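Local coordinates for protein fructose-bisphosphate aldolase (Slackia heliotrinireducens, PDB 4MOZ) that belongs to the DeoC/LacD family of aldolases and folds as an eight-stranded parallel alpha/beta (TIM) barrel, at residues H67-C77 with H274-T285; D43-G51 with M103-K111. All coordinates share one frame; numbering follows the deposited sequence. Where two conformers were deposited one is given.

Interaction 1: H67-C77 with H274-T285; sequences HLFKIADQGVC and HQRSLDEAVRLT
The imidazole of His-67 meets 274-285 through its edge: the backbone N of Leu-278 and the carbonyl oxygen of Arg-276 lie near the ring plane, while CD1 of Ile-71 rests over one face toward the rim. With CG anti to the backbone N (chi1 -173°), the ring reaches the turn ahead of helix 278-285. There His-67 NE2 donates a weak, bent bond to Arg-276 O (3.1 Å). The His-274 ring is approached obliquely by Leu-68, whose CD2 lies 3.5 Å from His-274 CB. His-274 bonds through ND1 to Asp-62 and stacks its ring with Phe-53. Farther along, two knobs interlock. Ile-71 enters the hole formed by His-274, Leu-278, Ala-281 and Thr-285, and Leu-278 fits among His-67, Lys-70, Ile-71 and Gln-74. Where helix 67-74 ends, Gly-75 CA comes within 3.3 Å of Thr-285 OG1. That hydroxyl donates to Val-282 O (2.6 Å) and accepts from Val-76 N (3.2 Å), tying the helix exit to its neighbour. The axes of helices 67-74 and 278-285 approach to 9.1 Å and cross at -45°. This is the packing of neighbouring outer helices in a TIM barrel, here closing the ring between those after the eighth and first strands.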
# COMPACT_ATOMS: atom_id res chain seq x y z
N HIS C 67 -11.47 32.10 -17.62
CA HIS C 67 -10.43 32.76 -18.41
C HIS C 67 -9.60 31.77 -19.19
O HIS C 67 -9.37 31.96 -20.39
CB HIS C 67 -9.56 33.58 -17.48
CG HIS C 67 -8.54 34.45 -18.17
ND1 HIS C 67 -8.89 35.43 -19.03
CD2 HIS C 67 -7.15 34.50 -18.06
CE1 HIS C 67 -7.77 36.05 -19.47
NE2 HIS C 67 -6.71 35.48 -18.87
N LEU C 68 -9.17 30.69 -18.53
CA LEU C 68 -8.33 29.67 -19.16
C LEU C 68 -9.03 29.00 -20.33
O LEU C 68 -8.43 28.76 -21.38
CB LEU C 68 -7.88 28.62 -18.14
CG LEU C 68 -7.20 29.14 -16.86
CD1 LEU C 68 -7.01 28.01 -15.85
CD2 LEU C 68 -5.88 29.82 -17.15
N PHE C 69 -10.32 28.70 -20.16
CA PHE C 69 -11.09 28.02 -21.19
C PHE C 69 -11.45 28.94 -22.36
O PHE C 69 -11.53 28.50 -23.50
CB PHE C 69 -12.33 27.36 -20.59
CG PHE C 69 -12.01 26.16 -19.73
CD1 PHE C 69 -11.68 26.32 -18.39
CD2 PHE C 69 -12.04 24.88 -20.27
CE1 PHE C 69 -11.38 25.22 -17.59
CE2 PHE C 69 -11.75 23.78 -19.48
CZ PHE C 69 -11.42 23.95 -18.14
N LYS C 70 -11.64 30.23 -22.06
CA LYS C 70 -11.88 31.24 -23.08
C LYS C 70 -10.65 31.40 -23.97
O LYS C 70 -10.78 31.51 -25.19
CB LYS C 70 -12.25 32.58 -22.45
CG LYS C 70 -13.63 32.64 -21.80
CD LYS C 70 -13.89 34.04 -21.28
CE LYS C 70 -15.11 34.11 -20.37
NZ LYS C 70 -16.38 34.15 -21.14
N ILE C 71 -9.47 31.41 -23.35
CA ILE C 71 -8.20 31.48 -24.07
C ILE C 71 -8.01 30.28 -24.98
O ILE C 71 -7.69 30.43 -26.16
CB ILE C 71 -7.00 31.61 -23.10
CG1 ILE C 71 -7.06 32.94 -22.34
CG2 ILE C 71 -5.69 31.52 -23.87
CD1 ILE C 71 -6.15 33.00 -21.13
N ALA C 72 -8.21 29.08 -24.44
CA ALA C 72 -8.08 27.85 -25.20
C ALA C 72 -9.03 27.81 -26.39
O ALA C 72 -8.69 27.26 -27.44
CB ALA C 72 -8.31 26.65 -24.30
N ASP C 73 -10.21 28.40 -26.22
CA ASP C 73 -11.26 28.36 -27.23
C ASP C 73 -11.08 29.44 -28.31
O ASP C 73 -11.30 29.18 -29.50
CB ASP C 73 -12.63 28.50 -26.56
CG ASP C 73 -13.78 28.47 -27.54
OD1 ASP C 73 -13.93 27.48 -28.29
OD2 ASP C 73 -14.56 29.44 -27.54
N GLN C 74 -10.68 30.64 -27.90
CA GLN C 74 -10.56 31.77 -28.82
C GLN C 74 -9.17 31.90 -29.43
O GLN C 74 -9.02 32.44 -30.52
CB GLN C 74 -10.95 33.08 -28.13
CG GLN C 74 -12.45 33.20 -27.87
CD GLN C 74 -12.78 34.25 -26.84
OE1 GLN C 74 -13.47 33.98 -25.87
NE2 GLN C 74 -12.27 35.47 -27.05
N GLY C 75 -8.17 31.40 -28.71
CA GLY C 75 -6.81 31.39 -29.23
C GLY C 75 -6.56 30.15 -30.07
O GLY C 75 -7.49 29.40 -30.39
N VAL C 76 -5.31 29.94 -30.45
CA VAL C 76 -4.93 28.74 -31.18
C VAL C 76 -3.92 27.99 -30.33
O VAL C 76 -2.85 28.52 -30.00
CB VAL C 76 -4.35 29.06 -32.59
CG1 VAL C 76 -3.93 27.78 -33.31
CG2 VAL C 76 -5.37 29.81 -33.44
N CYS C 77 -4.29 26.77 -29.95
CA CYS C 77 -3.45 25.90 -29.12
C CYS C 77 -3.52 24.48 -29.66
O CYS C 77 -4.47 24.13 -30.36
CB CYS C 77 -3.92 25.92 -27.66
SG CYS C 77 -4.20 27.55 -26.93
N HIS C 274 -1.80 33.19 -19.62
CA HIS C 274 -3.02 33.47 -18.86
C HIS C 274 -2.99 34.65 -17.94
O HIS C 274 -4.04 35.16 -17.58
CB HIS C 274 -3.59 32.22 -18.18
CG HIS C 274 -2.69 31.63 -17.10
ND1 HIS C 274 -2.43 32.27 -15.94
CD2 HIS C 274 -2.04 30.40 -17.03
CE1 HIS C 274 -1.62 31.50 -15.18
NE2 HIS C 274 -1.39 30.35 -15.85
N GLN C 275 -1.80 35.13 -17.57
CA GLN C 275 -1.69 36.36 -16.75
C GLN C 275 -2.04 37.65 -17.51
O GLN C 275 -2.18 38.71 -16.91
CB GLN C 275 -0.31 36.47 -16.11
CG GLN C 275 -0.08 35.43 -15.02
CD GLN C 275 1.30 35.50 -14.40
OE1 GLN C 275 2.18 36.22 -14.87
NE2 GLN C 275 1.50 34.73 -13.33
N ARG C 276 -2.17 37.54 -18.83
CA ARG C 276 -2.54 38.67 -19.68
C ARG C 276 -4.05 38.76 -19.83
O ARG C 276 -4.76 37.79 -19.56
CB ARG C 276 -1.88 38.54 -21.06
CG ARG C 276 -0.36 38.58 -21.02
CD ARG C 276 0.22 38.13 -22.35
NE ARG C 276 1.64 37.81 -22.22
CZ ARG C 276 2.64 38.66 -22.42
NH1 ARG C 276 3.89 38.25 -22.27
NH2 ARG C 276 2.41 39.92 -22.77
N SER C 277 -4.54 39.92 -20.27
CA SER C 277 -5.95 40.10 -20.59
C SER C 277 -6.35 39.15 -21.70
O SER C 277 -5.50 38.72 -22.49
CB SER C 277 -6.22 41.54 -21.02
OG SER C 277 -5.60 41.83 -22.26
N LEU C 278 -7.64 38.82 -21.78
CA LEU C 278 -8.14 37.85 -22.75
C LEU C 278 -7.64 38.12 -24.18
O LEU C 278 -7.11 37.22 -24.83
CB LEU C 278 -9.67 37.75 -22.69
CG LEU C 278 -10.39 36.76 -23.63
CD1 LEU C 278 -9.90 35.33 -23.44
CD2 LEU C 278 -11.90 36.83 -23.44
N ASP C 279 -7.79 39.36 -24.65
CA ASP C 279 -7.37 39.72 -26.01
C ASP C 279 -5.88 39.47 -26.26
O ASP C 279 -5.51 38.84 -27.25
CB ASP C 279 -7.75 41.17 -26.34
CG ASP C 279 -9.25 41.38 -26.50
OD1 ASP C 279 -9.98 40.40 -26.80
OD2 ASP C 279 -9.71 42.53 -26.33
N GLU C 280 -5.04 39.97 -25.35
CA GLU C 280 -3.59 39.83 -25.47
C GLU C 280 -3.14 38.38 -25.35
O GLU C 280 -2.25 37.93 -26.07
CB GLU C 280 -2.88 40.70 -24.43
CG GLU C 280 -1.37 40.80 -24.61
CD GLU C 280 -0.71 41.74 -23.62
OE1 GLU C 280 -1.23 42.85 -23.41
OE2 GLU C 280 0.33 41.37 -23.05
N ALA C 281 -3.77 37.65 -24.42
CA ALA C 281 -3.51 36.24 -24.20
C ALA C 281 -3.77 35.43 -25.46
O ALA C 281 -2.92 34.65 -25.89
CB ALA C 281 -4.36 35.72 -23.05
N VAL C 282 -4.95 35.65 -26.04
CA VAL C 282 -5.34 35.04 -27.31
C VAL C 282 -4.29 35.33 -28.40
O VAL C 282 -3.85 34.42 -29.11
CB VAL C 282 -6.75 35.49 -27.74
CG1 VAL C 282 -7.02 35.19 -29.21
CG2 VAL C 282 -7.81 34.81 -26.87
N ARG C 283 -3.88 36.59 -28.51
CA ARG C 283 -2.86 36.99 -29.49
C ARG C 283 -1.51 36.30 -29.27
O ARG C 283 -0.82 35.98 -30.24
CB ARG C 283 -2.68 38.51 -29.54
CG ARG C 283 -3.86 39.26 -30.14
CD ARG C 283 -3.49 40.68 -30.57
NE ARG C 283 -2.82 41.43 -29.51
CZ ARG C 283 -3.45 42.19 -28.61
NH1 ARG C 283 -4.77 42.29 -28.62
NH2 ARG C 283 -2.74 42.84 -27.69
N LEU C 284 -1.14 36.07 -28.01
CA LEU C 284 0.11 35.38 -27.71
C LEU C 284 0.06 33.90 -28.11
O LEU C 284 1.03 33.37 -28.64
CB LEU C 284 0.54 35.56 -26.25
CG LEU C 284 1.87 34.90 -25.85
CD1 LEU C 284 3.04 35.40 -26.68
CD2 LEU C 284 2.15 35.11 -24.37
N THR C 285 -1.07 33.24 -27.86
CA THR C 285 -1.23 31.84 -28.26
C THR C 285 -1.07 31.74 -29.78
O THR C 285 -0.46 30.80 -30.29
CB THR C 285 -2.58 31.21 -27.85
OG1 THR C 285 -3.66 31.85 -28.55
CG2 THR C 285 -2.82 31.33 -26.35

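Interaction 2: D43-G51 with M103-K111; sequences DQKVEHLNG and MNSKTNLVK
Glu-47 folds back across Lys-106, its side chain bent at chi2, although its CB points away from 103-111. The bend brings the carboxylate over the backbone of the other segment, where Lys-106 N donates to Glu-47 OE2 (3.2 Å) in a fairly straight bond of 161° that arrives from above the carboxylate plane. The other oxygen, OE1, and the main-chain O of Glu-47 both accept from one water, which in turn accepts from Lys-106 NZ. The opposite charges, Glu-47 OE1 and Lys-106 NZ, stand 4.8 Å apart, so the water probably helps to couple them. The ammonium group also bonds to Thr-107 O, and this grip should limit its swing. Alongside, the backbones approach through two CA-H...O contacts, Glu-47 CA to Lys-106 O (3.2 Å) and Thr-107 CA to Val-46 O (3.4 Å).

Asn-108 holds CG between its backbone N and carbonyl carbon (chi1 62°), which sets the amide beside His-48. Its ND2 lies at the edge of the imidazole, 3.8 Å from His-48 CD2, with the two planes 65° apart; a second water links ND2 to His-48 O. The ring's ND1 is held by Asp-52. Leu-49, the second residue (i+1) of the type II' turn 48-51, crosses Leu-109 at about a right angle, Leu-49 CD1 to Leu-109 CG being 4.0 Å, and sends CD2 against the methyl of Thr-107. The hydroxyl of Thr-107 bonds to Glu-152 of a second subunit.

The contact joins the short helix 44-47, just after strand 37-41, to the loop leaving strand 99-102. Gln-83, following the intervening strand 79-82, bonds to both Asp-43 O and Ser-105 OG, while helix 271-274 touches His-48 through Arg-271.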
# COMPACT_ATOMS: atom_id res chain seq x y z
N ASP C 43 -2.48 23.97 -15.31
CA ASP C 43 -2.46 23.11 -14.13
C ASP C 43 -1.90 23.80 -12.88
O ASP C 43 -1.85 23.21 -11.80
CB ASP C 43 -1.64 21.85 -14.43
CG ASP C 43 -0.16 22.15 -14.69
OD1 ASP C 43 0.13 23.08 -15.48
OD2 ASP C 43 0.70 21.46 -14.12
N GLN C 44 -1.51 25.07 -13.02
CA GLN C 44 -0.81 25.79 -11.95
C GLN C 44 -1.68 26.28 -10.77
O GLN C 44 -1.14 26.78 -9.78
CB GLN C 44 0.03 26.93 -12.53
CG GLN C 44 1.19 26.45 -13.40
CD GLN C 44 1.85 27.57 -14.20
OE1 GLN C 44 1.18 28.33 -14.90
NE2 GLN C 44 3.18 27.67 -14.10
N LYS C 45 -3.00 26.12 -10.85
CA LYS C 45 -3.87 26.45 -9.71
C LYS C 45 -3.59 25.57 -8.50
O LYS C 45 -3.79 26.00 -7.36
CB LYS C 45 -5.35 26.35 -10.08
CG LYS C 45 -5.89 27.52 -10.88
CD LYS C 45 -7.33 27.28 -11.32
CE LYS C 45 -8.32 27.64 -10.22
NZ LYS C 45 -8.28 29.10 -9.90
N VAL C 46 -3.15 24.33 -8.73
CA VAL C 46 -2.69 23.48 -7.64
C VAL C 46 -1.21 23.75 -7.39
O VAL C 46 -0.82 24.04 -6.26
CB VAL C 46 -2.93 21.97 -7.89
CG1 VAL C 46 -2.55 21.17 -6.66
CG2 VAL C 46 -4.38 21.69 -8.25
N GLU C 47 -0.40 23.67 -8.45
CA GLU C 47 1.07 23.79 -8.34
C GLU C 47 1.55 25.02 -7.55
O GLU C 47 2.39 24.89 -6.66
CB GLU C 47 1.73 23.75 -9.72
CG GLU C 47 1.52 22.44 -10.48
CD GLU C 47 2.11 21.23 -9.78
OE1 GLU C 47 3.24 21.33 -9.25
OE2 GLU C 47 1.44 20.18 -9.77
N HIS C 48 1.03 26.19 -7.89
CA HIS C 48 1.46 27.43 -7.23
C HIS C 48 0.32 28.09 -6.50
O HIS C 48 0.41 29.26 -6.14
CB HIS C 48 2.09 28.38 -8.24
CG HIS C 48 3.27 27.80 -8.97
ND1 HIS C 48 3.37 27.82 -10.31
CD2 HIS C 48 4.40 27.13 -8.51
CE1 HIS C 48 4.52 27.22 -10.69
NE2 HIS C 48 5.14 26.80 -9.58
N LEU C 49 -0.75 27.33 -6.28
CA LEU C 49 -1.96 27.83 -5.65
C LEU C 49 -2.55 29.01 -6.43
O LEU C 49 -2.74 28.90 -7.64
CB LEU C 49 -1.73 28.16 -4.16
CG LEU C 49 -1.46 26.96 -3.25
CD1 LEU C 49 -1.21 27.40 -1.82
CD2 LEU C 49 -2.59 25.94 -3.31
N ASN C 50 -2.83 30.12 -5.76
CA ASN C 50 -3.38 31.28 -6.45
C ASN C 50 -2.30 32.29 -6.85
O ASN C 50 -2.61 33.38 -7.33
CB ASN C 50 -4.48 31.95 -5.60
CG ASN C 50 -5.54 32.63 -6.44
OD1 ASN C 50 -5.93 32.13 -7.50
ND2 ASN C 50 -6.02 33.79 -5.98
N GLY C 51 -1.04 31.91 -6.65
CA GLY C 51 0.11 32.77 -6.95
C GLY C 51 0.24 33.22 -8.40
O GLY C 51 0.68 34.34 -8.67
N MSE C 103 -2.62 14.18 -14.72
CA MSE C 103 -2.97 13.11 -13.78
C MSE C 103 -2.50 13.33 -12.34
O MSE C 103 -3.15 12.86 -11.41
CB MSE C 103 -2.41 11.77 -14.28
CG MSE C 103 -2.97 11.34 -15.61
SE MSE C 103 -4.89 11.07 -15.57
CE MSE C 103 -4.97 9.50 -14.42
N ASN C 104 -1.37 14.00 -12.17
CA ASN C 104 -0.89 14.30 -10.82
C ASN C 104 -0.73 15.80 -10.57
O ASN C 104 -0.64 16.58 -11.52
CB ASN C 104 0.39 13.52 -10.49
CG ASN C 104 1.59 13.92 -11.33
OD1 ASN C 104 1.47 14.54 -12.40
ND2 ASN C 104 2.78 13.56 -10.85
N SER C 105 -0.74 16.19 -9.30
CA SER C 105 -0.51 17.57 -8.89
C SER C 105 -0.11 17.62 -7.42
O SER C 105 -0.46 16.73 -6.65
CB SER C 105 -1.77 18.42 -9.10
OG SER C 105 -1.98 18.69 -10.48
N LYS C 106 0.60 18.68 -7.04
CA LYS C 106 0.93 18.97 -5.65
C LYS C 106 0.93 20.48 -5.46
O LYS C 106 0.96 21.22 -6.44
CB LYS C 106 2.29 18.37 -5.27
CG LYS C 106 3.48 19.02 -5.95
CD LYS C 106 4.77 18.71 -5.20
CE LYS C 106 5.93 19.55 -5.71
NZ LYS C 106 5.87 20.96 -5.23
N THR C 107 0.90 20.94 -4.21
CA THR C 107 1.07 22.37 -3.93
C THR C 107 2.55 22.69 -3.70
O THR C 107 3.36 21.78 -3.54
CB THR C 107 0.23 22.85 -2.72
OG1 THR C 107 0.85 22.43 -1.49
CG2 THR C 107 -1.21 22.32 -2.80
N ASN C 108 2.88 23.98 -3.70
CA ASN C 108 4.24 24.44 -3.45
C ASN C 108 4.46 24.89 -2.00
O ASN C 108 5.40 25.63 -1.71
CB ASN C 108 4.63 25.56 -4.43
CG ASN C 108 3.75 26.80 -4.28
OD1 ASN C 108 2.63 26.74 -3.77
ND2 ASN C 108 4.25 27.93 -4.77
N LEU C 109 3.58 24.45 -1.10
CA LEU C 109 3.67 24.85 0.31
C LEU C 109 4.85 24.21 1.03
O LEU C 109 5.52 24.86 1.84
CB LEU C 109 2.36 24.56 1.05
CG LEU C 109 1.17 25.46 0.69
CD1 LEU C 109 -0.15 24.82 1.10
CD2 LEU C 109 1.31 26.85 1.30
N VAL C 110 5.10 22.94 0.74
CA VAL C 110 6.24 22.25 1.32
C VAL C 110 7.43 22.48 0.40
O VAL C 110 7.42 22.02 -0.75
CB VAL C 110 5.97 20.73 1.50
CG1 VAL C 110 7.21 20.01 2.04
CG2 VAL C 110 4.78 20.49 2.42
N LYS C 111 8.43 23.20 0.88
CA LYS C 111 9.63 23.46 0.10
C LYS C 111 10.59 22.28 0.17
O LYS C 111 10.56 21.52 1.13
CB LYS C 111 10.33 24.75 0.57
CG LYS C 111 9.43 25.97 0.69
CD LYS C 111 8.78 26.35 -0.64
CE LYS C 111 7.87 27.56 -0.46
NZ LYS C 111 7.17 27.91 -1.73
O HOH W 1 4.10 22.69 -6.90
O HOH W 2 2.52 30.39 -4.75

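How the interactions relate
Both contacts are partly buried, their centres about 21 Å apart, and each has one segment from the part of the chain between the first and second strands. Interaction 1 lies in the outer helical layer, backed by strands 37-41 and 79-82, and is mostly apolar interlocking with a few polar ties at the helix ends. Interaction 2 joins segments that follow strands 37-41 and 99-102; it relies on backbone approaches, a carboxylate bond and bridging waters, and a second subunit adjoins it, whereas no other chain touches interaction 1. Their segments alternate along the chain, and they meet where His-274 NE2 makes a weak hydrogen bond to Gln-44 OE1.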